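Long-range contacts in superoxide dismutase [Mn], mitochondrial (Saccharomyces cerevisiae S288C, PDB 4F6E), which converts superoxide radicals into hydrogen peroxide and molecular oxygen at a manganese ion, one bound per subunit of a homotetramer: residues H81-N87 against P163-D168; P99-L103 against A198-D203. The protein carries 2 engineered substitutions. All blocks are in the same frame, centred on the assembly; numbering follows the deposited sequence.

Contact 1: H81-N87 against P163-D168; sequences HCLFWEN and PLVAID. With MN (manganese (II) ion), chain E.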
loop_
_atom_site.group_PDB
_atom_site.type_symbol
_atom_site.label_atom_id
_atom_site.label_comp_id
_atom_site.label_asym_id
_atom_site.label_seq_id
_atom_site.Cartn_x
_atom_site.Cartn_y
_atom_site.Cartn_z
ATOM N N HIS A 81 6.779 3.301 19.791
ATOM C CA HIS A 81 7.495 4.211 20.686
ATOM C C HIS A 81 7.821 3.571 22.015
ATOM O O HIS A 81 8.882 3.835 22.580
ATOM C CB HIS A 81 6.777 5.554 20.846
ATOM C CG HIS A 81 6.816 6.378 19.607
ATOM N ND1 HIS A 81 5.918 6.206 18.574
ATOM C CD2 HIS A 81 7.699 7.314 19.195
ATOM C CE1 HIS A 81 6.220 7.040 17.596
ATOM N NE2 HIS A 81 7.296 7.721 17.949
ATOM N N CYS A 82 6.946 2.698 22.511
ATOM C CA CYS A 82 7.289 1.970 23.737
ATOM C C CYS A 82 8.541 1.130 23.522
ATOM O O CYS A 82 9.441 1.122 24.369
ATOM C CB CYS A 82 6.145 1.072 24.200
ATOM S SG CYS A 82 4.789 1.974 24.988
ATOM N N LEU A 83 8.615 0.445 22.386
ATOM C CA LEU A 83 9.796 -0.369 22.076
ATOM C C LEU A 83 11.042 0.510 21.987
ATOM O O LEU A 83 12.102 0.149 22.505
ATOM C CB LEU A 83 9.610 -1.131 20.758
ATOM C CG LEU A 83 8.525 -2.218 20.775
ATOM C CD1 LEU A 83 8.200 -2.713 19.382
ATOM C CD2 LEU A 83 8.962 -3.388 21.649
ATOM N N PHE A 84 10.895 1.648 21.315
ATOM C CA PHE A 84 11.991 2.580 21.064
ATOM C C PHE A 84 12.613 3.034 22.373
ATOM O O PHE A 84 13.826 2.903 22.559
ATOM C CB PHE A 84 11.442 3.773 20.265
ATOM C CG PHE A 84 12.494 4.713 19.733
ATOM C CD1 PHE A 84 13.542 4.243 18.958
ATOM C CD2 PHE A 84 12.400 6.081 19.971
ATOM C CE1 PHE A 84 14.499 5.115 18.448
ATOM C CE2 PHE A 84 13.344 6.957 19.454
ATOM C CZ PHE A 84 14.392 6.477 18.695
ATOM N N TRP A 85 11.805 3.538 23.301
ATOM C CA TRP A 85 12.397 4.038 24.543
ATOM C C TRP A 85 13.122 2.934 25.298
ATOM O O TRP A 85 14.153 3.181 25.911
ATOM C CB TRP A 85 11.376 4.680 25.490
ATOM C CG TRP A 85 10.416 5.654 24.863
ATOM C CD1 TRP A 85 9.056 5.650 25.017
ATOM C CD2 TRP A 85 10.717 6.776 24.011
ATOM N NE1 TRP A 85 8.496 6.683 24.317
ATOM C CE2 TRP A 85 9.486 7.383 23.683
ATOM C CE3 TRP A 85 11.895 7.308 23.477
ATOM C CZ2 TRP A 85 9.399 8.498 22.853
ATOM C CZ3 TRP A 85 11.806 8.425 22.653
ATOM C CH2 TRP A 85 10.566 9.006 22.355
ATOM N N GLU A 86 12.582 1.720 25.249
ATOM C CA GLU A 86 13.178 0.614 25.985
ATOM C C GLU A 86 14.482 0.115 25.367
ATOM O O GLU A 86 15.305 -0.482 26.071
ATOM C CB GLU A 86 12.182 -0.540 26.168
ATOM C CG GLU A 86 11.105 -0.248 27.218
ATOM C CD GLU A 86 11.641 -0.262 28.649
ATOM O OE1 GLU A 86 12.375 -1.207 29.015
ATOM O OE2 GLU A 86 11.314 0.672 29.412
ATOM N N ASN A 87 14.684 0.359 24.068
ATOM C CA ASN A 87 15.974 -0.002 23.475
ATOM C C ASN A 87 16.950 1.163 23.283
ATOM O O ASN A 87 17.874 1.065 22.478
ATOM C CB ASN A 87 15.883 -0.955 22.237
ATOM C CG ASN A 87 15.184 -0.355 21.004
ATOM O OD1 ASN A 87 14.214 -0.939 20.495
ATOM N ND2 ASN A 87 15.702 0.761 20.479
ATOM N N PRO A 163 10.415 -7.872 17.567
ATOM C CA PRO A 163 11.330 -6.723 17.507
ATOM C C PRO A 163 12.412 -6.812 18.581
ATOM O O PRO A 163 12.113 -7.076 19.750
ATOM C CB PRO A 163 10.407 -5.518 17.739
ATOM C CG PRO A 163 9.219 -6.088 18.487
ATOM C CD PRO A 163 9.050 -7.499 17.970
ATOM N N LEU A 164 13.662 -6.608 18.174
ATOM C CA LEU A 164 14.795 -6.640 19.097
ATOM C C LEU A 164 15.324 -5.215 19.266
ATOM O O LEU A 164 15.574 -4.762 20.383
ATOM C CB LEU A 164 15.902 -7.557 18.570
ATOM C CG LEU A 164 15.495 -8.974 18.159
ATOM C CD1 LEU A 164 16.723 -9.750 17.754
ATOM C CD2 LEU A 164 14.754 -9.688 19.302
ATOM N N VAL A 165 15.503 -4.520 18.140
ATOM C CA VAL A 165 15.869 -3.095 18.154
ATOM C C VAL A 165 14.957 -2.367 17.187
ATOM O O VAL A 165 14.865 -2.730 16.011
ATOM C CB VAL A 165 17.347 -2.865 17.767
ATOM C CG1 VAL A 165 17.679 -1.363 17.781
ATOM C CG2 VAL A 165 18.266 -3.613 18.721
ATOM N N ALA A 166 14.267 -1.348 17.695
ATOM C CA ALA A 166 13.456 -0.478 16.852
ATOM C C ALA A 166 14.173 0.865 16.698
ATOM O O ALA A 166 14.577 1.450 17.692
ATOM C CB ALA A 166 12.089 -0.283 17.484
ATOM N N ILE A 167 14.327 1.343 15.460
ATOM C CA ILE A 167 14.897 2.670 15.212
ATOM C C ILE A 167 13.900 3.524 14.427
ATOM O O ILE A 167 13.466 3.157 13.337
ATOM C CB ILE A 167 16.222 2.600 14.421
ATOM C CG1 ILE A 167 17.240 1.699 15.134
ATOM C CG2 ILE A 167 16.790 4.014 14.198
ATOM C CD1 ILE A 167 17.713 2.218 16.488
ATOM N N ASP A 168 13.526 4.655 15.014
ATOM C CA ASP A 168 12.548 5.567 14.428
ATOM C C ASP A 168 13.189 6.398 13.317
ATOM O O ASP A 168 14.193 7.070 13.550
ATOM C CB ASP A 168 12.034 6.479 15.545
ATOM C CG ASP A 168 10.803 7.258 15.172
ATOM O OD1 ASP A 168 10.291 7.162 14.035
ATOM O OD2 ASP A 168 10.363 7.998 16.065
HETATM MN MN MN E . 8.502 8.893 16.508
HETATM O O HOH W 1 7.561 7.730 14.663
#
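This buried interface joins the two domains of the Fe/Mn superoxide dismutase fold: the end of helix 74-86, from the N-terminal alpha-hairpin domain, lies across strand 165-168, outermost in the chain's three-stranded antiparallel sheet of the C-terminal alpha/beta domain, and manganese is bound at the junction. The short axes approach to 7.4 Å and cross steeply at -107°, with Phe-84 CA 5.4 Å from Ala-166 CA. At one end both segments supply ligands to the metal, His-81 NE2 at 2.2 Å and Asp-168 OD2 at 2.1 Å from MN; His-26 and His-172 complete the protein ligands. His-81 ND1 is hydrogen-bonded to Gly-77 O. A coordinated water, 2.4 Å from MN, donates to Asp-168 OD1 (2.9 Å), an oxygen also hydrogen-bonded to Trp-170. Phe-84 packs beside the ligand Asp-168, whose CB sits over its ring face in a CH-pi contact, 4.0 Å from the centroid, while Ala-166 O meets the ring edge at Phe-84 CD1 (3.2 Å). At the helix end Asn-87, the first residue to leave helical geometry, grips both polar backbone atoms of one residue: Ala-166 N donates to Asn-87 OD1 (2.8 Å) and Asn-87 ND2 donates to Ala-166 O (3.1 Å). Leu-83 packs CD1 on Pro-163 CG (3.6 Å) and CB on Ala-166 CB (4.2 Å). The strand pairs antiparallel with strand 132-136, where Leu-164 and Val-165 both face Ile-136 in a classic beta bulge; helix 198-204 packs against Leu-164 and Val-165, and its Arg-201 bonds to Leu-83 O.

Contact 2: P99-L103 against A198-D203; sequences PTGAL and ASRRFD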
loop_
_atom_site.group_PDB
_atom_site.type_symbol
_atom_site.label_atom_id
_atom_site.label_comp_id
_atom_site.label_asym_id
_atom_site.label_seq_id
_atom_site.Cartn_x
_atom_site.Cartn_y
_atom_site.Cartn_z
ATOM N N PRO A 99 25.851 -6.506 22.588
ATOM C CA PRO A 99 25.037 -7.565 23.192
ATOM C C PRO A 99 25.902 -8.739 23.607
ATOM O O PRO A 99 27.034 -8.879 23.138
ATOM C CB PRO A 99 24.111 -7.981 22.053
ATOM C CG PRO A 99 24.900 -7.679 20.813
ATOM C CD PRO A 99 25.631 -6.403 21.133
ATOM N N THR A 100 25.370 -9.569 24.492
ATOM C CA THR A 100 26.067 -10.778 24.895
ATOM C C THR A 100 25.138 -11.969 24.725
ATOM O O THR A 100 24.030 -11.846 24.192
ATOM C CB THR A 100 26.572 -10.710 26.359
ATOM O OG1 THR A 100 25.481 -10.394 27.232
ATOM C CG2 THR A 100 27.662 -9.656 26.512
ATOM N N GLY A 101 25.599 -13.130 25.176
ATOM C CA GLY A 101 24.793 -14.332 25.150
ATOM C C GLY A 101 24.418 -14.816 23.763
ATOM O O GLY A 101 25.175 -14.657 22.797
ATOM N N ALA A 102 23.232 -15.404 23.680
ATOM C CA ALA A 102 22.749 -16.029 22.457
ATOM C C ALA A 102 22.638 -15.028 21.300
ATOM O O ALA A 102 22.941 -15.362 20.154
ATOM C CB ALA A 102 21.408 -16.727 22.711
ATOM N N LEU A 103 22.226 -13.801 21.602
ATOM C CA LEU A 103 22.083 -12.794 20.549
ATOM C C LEU A 103 23.427 -12.456 19.897
ATOM O O LEU A 103 23.524 -12.330 18.676
ATOM C CB LEU A 103 21.438 -11.516 21.095
ATOM C CG LEU A 103 21.323 -10.376 20.072
ATOM C CD1 LEU A 103 20.541 -10.813 18.831
ATOM C CD2 LEU A 103 20.681 -9.151 20.709
ATOM N N ALA A 198 17.851 -5.624 23.849
ATOM C CA ALA A 198 17.787 -6.446 22.636
ATOM C C ALA A 198 18.030 -7.927 22.929
ATOM O O ALA A 198 17.311 -8.789 22.412
ATOM C CB ALA A 198 18.764 -5.934 21.575
ATOM N N SER A 199 19.023 -8.208 23.772
ATOM C CA SER A 199 19.349 -9.583 24.157
ATOM C C SER A 199 18.200 -10.208 24.935
ATOM O O SER A 199 17.852 -11.372 24.715
ATOM C CB SER A 199 20.626 -9.625 24.990
ATOM O OG SER A 199 21.749 -9.180 24.242
ATOM N N ARG A 200 17.601 -9.428 25.831
ATOM C CA ARG A 200 16.442 -9.897 26.594
ATOM C C ARG A 200 15.265 -10.273 25.686
ATOM O O ARG A 200 14.645 -11.334 25.853
ATOM C CB ARG A 200 16.007 -8.847 27.628
ATOM C CG ARG A 200 14.918 -9.344 28.568
ATOM C CD ARG A 200 14.192 -8.214 29.292
ATOM N NE ARG A 200 13.342 -7.450 28.385
ATOM C CZ ARG A 200 12.170 -7.879 27.918
ATOM N NH1 ARG A 200 11.704 -9.075 28.276
ATOM N NH2 ARG A 200 11.462 -7.122 27.086
ATOM N N ARG A 201 14.968 -9.416 24.711
ATOM C CA ARG A 201 13.906 -9.680 23.753
ATOM C C ARG A 201 14.206 -10.922 22.915
ATOM O O ARG A 201 13.316 -11.719 22.636
ATOM C CB ARG A 201 13.723 -8.463 22.842
ATOM C CG ARG A 201 13.235 -7.260 23.578
ATOM C CD ARG A 201 13.265 -6.036 22.675
ATOM N NE ARG A 201 12.722 -4.863 23.340
ATOM C CZ ARG A 201 12.753 -3.639 22.815
ATOM N NH1 ARG A 201 13.312 -3.437 21.627
ATOM N NH2 ARG A 201 12.231 -2.622 23.476
ATOM N N PHE A 202 15.467 -11.067 22.512
ATOM C CA PHE A 202 15.886 -12.218 21.725
ATOM C C PHE A 202 15.634 -13.519 22.487
ATOM O O PHE A 202 15.091 -14.470 21.930
ATOM C CB PHE A 202 17.365 -12.110 21.353
ATOM C CG PHE A 202 17.860 -13.245 20.510
ATOM C CD1 PHE A 202 17.645 -13.252 19.138
ATOM C CD2 PHE A 202 18.556 -14.293 21.089
ATOM C CE1 PHE A 202 18.099 -14.304 18.356
ATOM C CE2 PHE A 202 19.024 -15.339 20.313
ATOM C CZ PHE A 202 18.794 -15.341 18.943
ATOM N N ASP A 203 16.001 -13.542 23.762
ATOM C CA ASP A 203 15.840 -14.749 24.578
ATOM C C ASP A 203 14.368 -15.021 24.837
ATOM O O ASP A 203 13.922 -16.170 24.818
ATOM C CB ASP A 203 16.580 -14.602 25.907
ATOM C CG ASP A 203 18.088 -14.667 25.742
ATOM O OD1 ASP A 203 18.535 -15.055 24.646
ATOM O OD2 ASP A 203 18.826 -14.343 26.706
HETATM O O HOH W 2 20.569 -13.148 24.142
#
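Within the C-terminal alpha/beta domain of the Fe/Mn superoxide dismutase fold, the loop between helices 74-86 and 107-111 packs on the C-terminal helix 198-204; the centre of the contact lies about 17 Å from the centre of the chain, away from the metal site. Apolar packing dominates. Leu-103, which has the largest area covered by the other segment (84 Å²), reaches between Ala-198 and Phe-202: its CD2 lies 3.8 Å from Ala-198 CB and its CD1 3.8 Å from Phe-202 CD1. The same aromatic ring takes Leu-103 CA over its face in a CH-pi contact, 4.1 Å from the centroid, and Ala-102 CB at its edge, 3.7 Å from Phe-202 CE2. Leu-146 touches both Leu-103 and Phe-202 and adds to this apolar patch. Elsewhere the packing becomes mixed. Ser-199, one helical turn before Asp-203, is met by Pro-99, whose CB lies 3.4 Å from Ser-199 OG; that hydroxyl is hydrogen-bonded to Trp-195 O, back along its own chain. Gly-101 has a positive phi (64°) just before the two residues that point toward the helix. Polar linkage between the segments is through solvent: one water accepts from Leu-103 N at 3.1 Å and donates to Asp-203 OD1 at 2.8 Å.

Contact 1 is wholly buried near the centre of the chain, whereas contact 2 is only partly buried and includes exposed residues; their centres are 14 Å apart. The inner one combines metal coordination, direct amide-to-backbone hydrogen bonds and aromatic packing between two domains. The outer one, within a single domain, relies on apolar packing and a water bridge. Helix 198-204 connects them. Phe-202 touches Leu-164 of contact 1 while packing on the 99-103 loop, and Arg-201 extends from the same helix into contact 1, its NH1 lying 2.9 Å from both Asn-87 OD1 and Leu-164 O, probable hydrogen bonds that join helix 198-204 to the end of helix 74-86 and to the residue before strand 165-168.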